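Local coordinates for Rv1989c (MbcT) (Mycobacterium tuberculosis, PDB 6FKG), which degrades NAD(+) by phosphorolysis as the toxin of a type II toxin-antitoxin pair, killing the cell unless the antitoxin MbcA blocks its active site, at the interface of chains A and B and the interface of chains A and C. Residues are numbered along the deposited sequence; one frame, centred on the assembly and turned at random. Chains: chain A, Rv1989c (MbcT); chain B/C, Rv1990c (MbcA).

Contact 1: the interface of chains A and B. Residues chain A 113-115, 127, 131; chain B 47-48.
A loop of the toxin, A:Val113 to A:Leu115, between helices 107-112 and 117-121, and the first turns of its helix 126-137 meet the loop of the antitoxin that carries B:Pro47 and B:Gln48, between helices 34-41 and 52-65. The toxin belongs to the MbcT/ParT/Res family and this surface lies in its RES domain; the partner is an antitoxin of the MbcA/ParS/Xre family. Together these residues hide 81 Å².

B:Pro47 enters between the loop and the helix with its ring leading. B:Pro47 CG sits 3.4 Å from the backbone carbonyl O of A:Val113, and CD lies close to the same oxygen. B:Pro47 CG also reaches the methyl CD2 of A:Leu115 at 3.9 Å, where the leucine side chain runs obliquely past the ring. On the helix flank, B:Pro47 CB comes to 4.0 Å from A:Val131 CG2. That methyl stands beside the valine's backbone N, while CG1 takes the position anti to it (chi1 170°). The backbone O of A:Gly127 also lies against B:Pro47 CB, so peptide oxygens meet the ring from the helix as well as from the loop.

B:Gln48 supplies the directional part. Its chain bends at chi2 (83°), folding the terminal amide over towards the toxin loop. There B:Gln48 NE2 donates to A:Gly114 O over 2.9 Å, in a nearly straight bond (169° at H). The acceptor lies close to the plane of the glutamine amide, although the donor is tilted from the glycine carbonyl plane. Water 1 takes up the other end of the amide: it is 2.7 Å from OE1 of B:Gln48 and 2.8 Å from A:Gly114 O. Amide, carbonyl and water form a small ring, which should help fix the rotation of the amide. Nearer its backbone, the methylene CG of B:Gln48 rests 3.9 Å from A:Gly127 CA, where the absence of a side chain permits a close approach to the helix start.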
ATOM      1  N   VAL A 113     -19.315  24.364  26.924  1.00 37.21           N
ATOM      2  CA  VAL A 113     -18.255  23.939  26.001  1.00 37.56           C
ATOM      3  C   VAL A 113     -18.604  22.580  25.373  1.00 37.82           C
ATOM      4  O   VAL A 113     -17.749  21.900  24.794  1.00 38.58           O
ATOM      5  CB  VAL A 113     -16.871  23.882  26.695  1.00 39.44           C
ATOM      6  CG1 VAL A 113     -16.507  25.252  27.271  1.00 41.54           C
ATOM      7  CG2 VAL A 113     -16.835  22.819  27.790  1.00 35.02           C
ATOM      8  N   GLY A 114     -19.872  22.202  25.489  1.00 37.96           N
ATOM      9  CA  GLY A 114     -20.391  21.025  24.815  1.00 43.04           C
ATOM     10  C   GLY A 114     -20.171  19.683  25.494  1.00 40.58           C
ATOM     11  O   GLY A 114     -20.312  18.632  24.864  1.00 41.05           O
ATOM     12  N   LEU A 115     -19.842  19.704  26.780  1.00 36.78           N
ATOM     13  CA  LEU A 115     -19.597  18.470  27.507  1.00 35.14           C
ATOM     14  C   LEU A 115     -20.788  18.129  28.389  1.00 38.37           C
ATOM     15  O   LEU A 115     -21.383  19.008  29.021  1.00 40.14           O
ATOM     16  CB  LEU A 115     -18.332  18.584  28.361  1.00 29.47           C
ATOM     17  CG  LEU A 115     -17.050  18.837  27.580  1.00 33.41           C
ATOM     18  CD1 LEU A 115     -15.883  19.083  28.541  1.00 31.70           C
ATOM     19  CD2 LEU A 115     -16.760  17.667  26.635  1.00 34.76           C
ATOM     20  N   GLY A 127     -14.218  14.279  23.624  1.00 31.97           N
ATOM     21  CA  GLY A 127     -14.721  15.593  23.983  1.00 31.99           C
ATOM     22  C   GLY A 127     -13.867  16.336  24.998  1.00 34.11           C
ATOM     23  O   GLY A 127     -13.474  17.492  24.770  1.00 30.13           O
ATOM     24  N   VAL A 131     -11.420  19.746  24.521  1.00 28.77           N
ATOM     25  CA  VAL A 131     -11.529  20.921  25.384  1.00 28.50           C
ATOM     26  C   VAL A 131     -10.189  21.239  26.073  1.00 28.58           C
ATOM     27  O   VAL A 131      -9.752  22.406  26.101  1.00 29.73           O
ATOM     28  CB  VAL A 131     -12.660  20.740  26.423  1.00 27.48           C
ATOM     29  CG1 VAL A 131     -12.627  21.860  27.479  1.00 28.87           C
ATOM     30  CG2 VAL A 131     -13.999  20.746  25.697  1.00 28.47           C
TER
ATOM     31  N   PRO B  47     -17.388  19.325  20.809  1.00 32.98           N
ATOM     32  CA  PRO B  47     -15.966  18.976  20.880  1.00 30.32           C
ATOM     33  C   PRO B  47     -15.691  17.498  20.592  1.00 32.80           C
ATOM     34  O   PRO B  47     -14.545  17.137  20.266  1.00 32.40           O
ATOM     35  CB  PRO B  47     -15.597  19.326  22.324  1.00 30.63           C
ATOM     36  CG  PRO B  47     -16.880  19.151  23.079  1.00 32.93           C
ATOM     37  CD  PRO B  47     -17.940  19.655  22.133  1.00 32.88           C
ATOM     38  N   GLN B  48     -16.721  16.656  20.718  1.00 32.57           N
ATOM     39  CA  GLN B  48     -16.577  15.215  20.503  1.00 35.71           C
ATOM     40  C   GLN B  48     -16.292  14.842  19.050  1.00 37.24           C
ATOM     41  O   GLN B  48     -16.481  15.652  18.134  1.00 34.21           O
ATOM     42  CB  GLN B  48     -17.849  14.467  20.946  1.00 39.67           C
ATOM     43  CG  GLN B  48     -18.207  14.605  22.426  1.00 38.97           C
ATOM     44  CD  GLN B  48     -18.965  15.895  22.733  1.00 38.74           C
ATOM     45  OE1 GLN B  48     -19.272  16.678  21.838  1.00 34.97           O
ATOM     46  NE2 GLN B  48     -19.253  16.122  24.007  1.00 38.76           N
TER
HETATM   47  O   HOH W   1     -21.483  18.103  22.374  1.00 38.63           O

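Contact 2: the interface of chains A and C. Residues chain A 27, 33, 37-41; chain C 107, 111.
Both toxin guanidinium groups meet the antitoxin with their edges: A:Arg33 has C:Asp107 CG and C:Glu111 OE2 in its plane, while A:Arg27 has C:Glu111 OE1 and, from its own chain, A:Ser37 N. This is the RES domain of the toxin, of the MbcT/ParT/Res family, receiving the toxin-binding C-terminal region of an MbcA/ParS/Xre antitoxin: C:Asp107 near the end of helix 99-110 and C:Glu111 just beyond it. The antitoxin neutralises by blocking the active site, and this polar pocket may lie there.

A:Arg33 makes a salt bridge to C:Asp107, with A:Arg33 NH2 2.9 Å from C:Asp107 OD1. It is a two-nitrogen contact, skewed rather than flat: the planes are turned 44° apart, NH2 arrives at OD1 from above the carboxylate in the stronger hydrogen bond, and NH1 adds weak ones to OD2 and OD1. A:Arg33 NH1 also faces C:Glu111 OE2 at 3.9 Å, a longer ionic contact.

A:Arg27 reaches in with an extended chain from strand 19-30. A:Arg27 NH2 donates a hydrogen bond to the backbone O of C:Glu111 at 2.9 Å, in the carbonyl plane on a lone pair. The same NH2, together with NH1, grips A:Ser37 O end-on, a second-shell tie that holds the guanidinium in place. Its plane stands 80° from the C:Glu111 carboxylate, and A:Arg27 NH2 lies 3.5 Å from C:Glu111 OE1, a weak bond within a salt bridge.

The carboxylate of C:Glu111 enters the turn leading into helix 39-44. A:Ser37 OG, anti to its own backbone nitrogen (chi1 174°), donates to C:Glu111 OE2 over 2.9 Å. The amide N of A:Gly40 donates to C:Glu111 OE1 at 2.9 Å; the two donors approach from opposite faces of the carboxylate, each well out of its plane. The helix start and the two arginines would favour an ionised glutamate here. Water 2, 2.7 Å from OE1 of C:Glu111, carries the contact on to the amide of A:Ala41.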
ATOM      1  N   ARG A  27      -1.310  14.633  44.453  1.00 35.49           N
ATOM      2  CA  ARG A  27      -1.016  13.788  43.317  1.00 38.79           C
ATOM      3  C   ARG A  27      -0.317  12.538  43.808  1.00 34.99           C
ATOM      4  O   ARG A  27       0.459  12.610  44.771  1.00 37.56           O
ATOM      5  CB  ARG A  27      -0.115  14.539  42.336  1.00 37.11           C
ATOM      6  CG  ARG A  27       0.211  13.738  41.133  1.00 42.69           C
ATOM      7  CD  ARG A  27       1.354  14.339  40.379  1.00 38.29           C
ATOM      8  NE  ARG A  27       1.450  13.661  39.104  1.00 36.74           N
ATOM      9  CZ  ARG A  27       2.349  13.944  38.180  1.00 36.17           C
ATOM     10  NH1 ARG A  27       3.255  14.900  38.399  1.00 37.50           N
ATOM     11  NH2 ARG A  27       2.337  13.268  37.045  1.00 42.71           N
ATOM     12  N   ARG A  33       9.282   8.849  40.529  1.00 44.43           N
ATOM     13  CA  ARG A  33       8.905   9.903  39.584  1.00 40.27           C
ATOM     14  C   ARG A  33       8.928  11.298  40.192  1.00 46.69           C
ATOM     15  O   ARG A  33       8.730  11.474  41.395  1.00 46.84           O
ATOM     16  CB  ARG A  33       7.519   9.628  39.009  1.00 37.27           C
ATOM     17  CG  ARG A  33       7.422   8.323  38.260  1.00 42.66           C
ATOM     18  CD  ARG A  33       8.647   8.101  37.376  1.00 53.12           C
ATOM     19  NE  ARG A  33       8.508   6.879  36.595  1.00 50.35           N
ATOM     20  CZ  ARG A  33       7.954   6.817  35.389  1.00 44.80           C
ATOM     21  NH1 ARG A  33       7.514   7.921  34.794  1.00 41.78           N
ATOM     22  NH2 ARG A  33       7.862   5.650  34.768  1.00 40.92           N
ATOM     23  N   SER A  37       6.312  16.183  37.103  1.00 42.49           N
ATOM     24  CA  SER A  37       6.428  15.728  35.718  1.00 41.28           C
ATOM     25  C   SER A  37       5.055  15.495  35.104  1.00 39.04           C
ATOM     26  O   SER A  37       4.117  15.088  35.793  1.00 41.88           O
ATOM     27  CB  SER A  37       7.258  14.450  35.615  1.00 51.44           C
ATOM     28  OG  SER A  37       7.235  13.955  34.284  1.00 53.52           O
ATOM     29  N   GLY A  38       4.943  15.759  33.803  1.00 36.74           N
ATOM     30  CA  GLY A  38       3.691  15.544  33.094  1.00 33.22           C
ATOM     31  C   GLY A  38       3.873  14.767  31.806  1.00 31.58           C
ATOM     32  O   GLY A  38       2.990  14.754  30.952  1.00 35.99           O
ATOM     33  N   GLU A  39       5.025  14.125  31.659  1.00 35.78           N
ATOM     34  CA  GLU A  39       5.357  13.444  30.413  1.00 35.51           C
ATOM     35  C   GLU A  39       4.534  12.176  30.190  1.00 37.70           C
ATOM     36  O   GLU A  39       4.316  11.774  29.045  1.00 39.94           O
ATOM     37  CB  GLU A  39       6.840  13.104  30.379  1.00 39.36           C
ATOM     38  CG  GLU A  39       7.690  14.326  30.547  1.00 55.05           C
ATOM     39  CD  GLU A  39       7.481  15.331  29.437  1.00 54.53           C
ATOM     40  OE1 GLU A  39       7.195  14.914  28.290  1.00 47.21           O
ATOM     41  OE2 GLU A  39       7.583  16.542  29.735  1.00 52.06           O
ATOM     42  N   GLY A  40       4.095  11.559  31.283  1.00 42.46           N
ATOM     43  CA  GLY A  40       3.280  10.357  31.208  1.00 47.44           C
ATOM     44  C   GLY A  40       1.977  10.630  30.481  1.00 40.95           C
ATOM     45  O   GLY A  40       1.627   9.940  29.517  1.00 37.67           O
ATOM     46  N   ALA A  41       1.276  11.663  30.926  1.00 37.64           N
ATOM     47  CA  ALA A  41       0.042  12.074  30.279  1.00 36.46           C
ATOM     48  C   ALA A  41       0.304  12.473  28.824  1.00 34.89           C
ATOM     49  O   ALA A  41      -0.545  12.271  27.964  1.00 32.75           O
ATOM     50  CB  ALA A  41      -0.606  13.216  31.046  1.00 33.24           C
TER
ATOM     51  N   ASP C 107       3.775   4.293  31.754  1.00 26.13           N
ATOM     52  CA  ASP C 107       4.319   5.564  32.219  1.00 27.22           C
ATOM     53  C   ASP C 107       3.205   6.473  32.731  1.00 27.34           C
ATOM     54  O   ASP C 107       3.418   7.224  33.674  1.00 31.45           O
ATOM     55  CB  ASP C 107       5.092   6.265  31.118  1.00 36.79           C
ATOM     56  CG  ASP C 107       6.269   7.031  31.662  1.00 58.30           C
ATOM     57  OD1 ASP C 107       7.267   6.357  31.980  1.00 62.91           O
ATOM     58  OD2 ASP C 107       6.206   8.279  31.755  1.00 67.60           O
ATOM     59  N   GLU C 111       2.690   7.914  36.566  1.00 33.11           N
ATOM     60  CA  GLU C 111       2.499   9.342  36.850  1.00 30.66           C
ATOM     61  C   GLU C 111       1.117   9.664  37.402  1.00 29.42           C
ATOM     62  O   GLU C 111       0.738  10.837  37.532  1.00 30.65           O
ATOM     63  CB  GLU C 111       2.768  10.178  35.591  1.00 30.10           C
ATOM     64  CG  GLU C 111       4.242  10.144  35.183  1.00 32.66           C
ATOM     65  CD  GLU C 111       4.689  11.350  34.374  1.00 45.96           C
ATOM     66  OE1 GLU C 111       3.872  12.260  34.122  1.00 48.63           O
ATOM     67  OE2 GLU C 111       5.873  11.389  33.992  1.00 45.74           O
TER
HETATM   68  O   HOH W   2       1.285  13.031  33.853  1.00 34.01           O

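The C-alpha centres of contact 1 and contact 2 are about 24 Å apart on one toxin chain, and the two share no residue or secondary-structure element. Each uses a different MbcA copy and a different part of it: an inter-helix loop in contact 1, the C-terminal end in contact 2. Because the sites repeat in all six copies, every antitoxin touches at least two toxins and every toxin at least two antitoxins. Contact 2 best fits neutralisation, whereas contact 1, which mixes ring packing with a hydrogen bond, probably adds to cohesion of the complex, in which three heterotetramers assemble with 3-fold symmetry into the twelve-chain assembly.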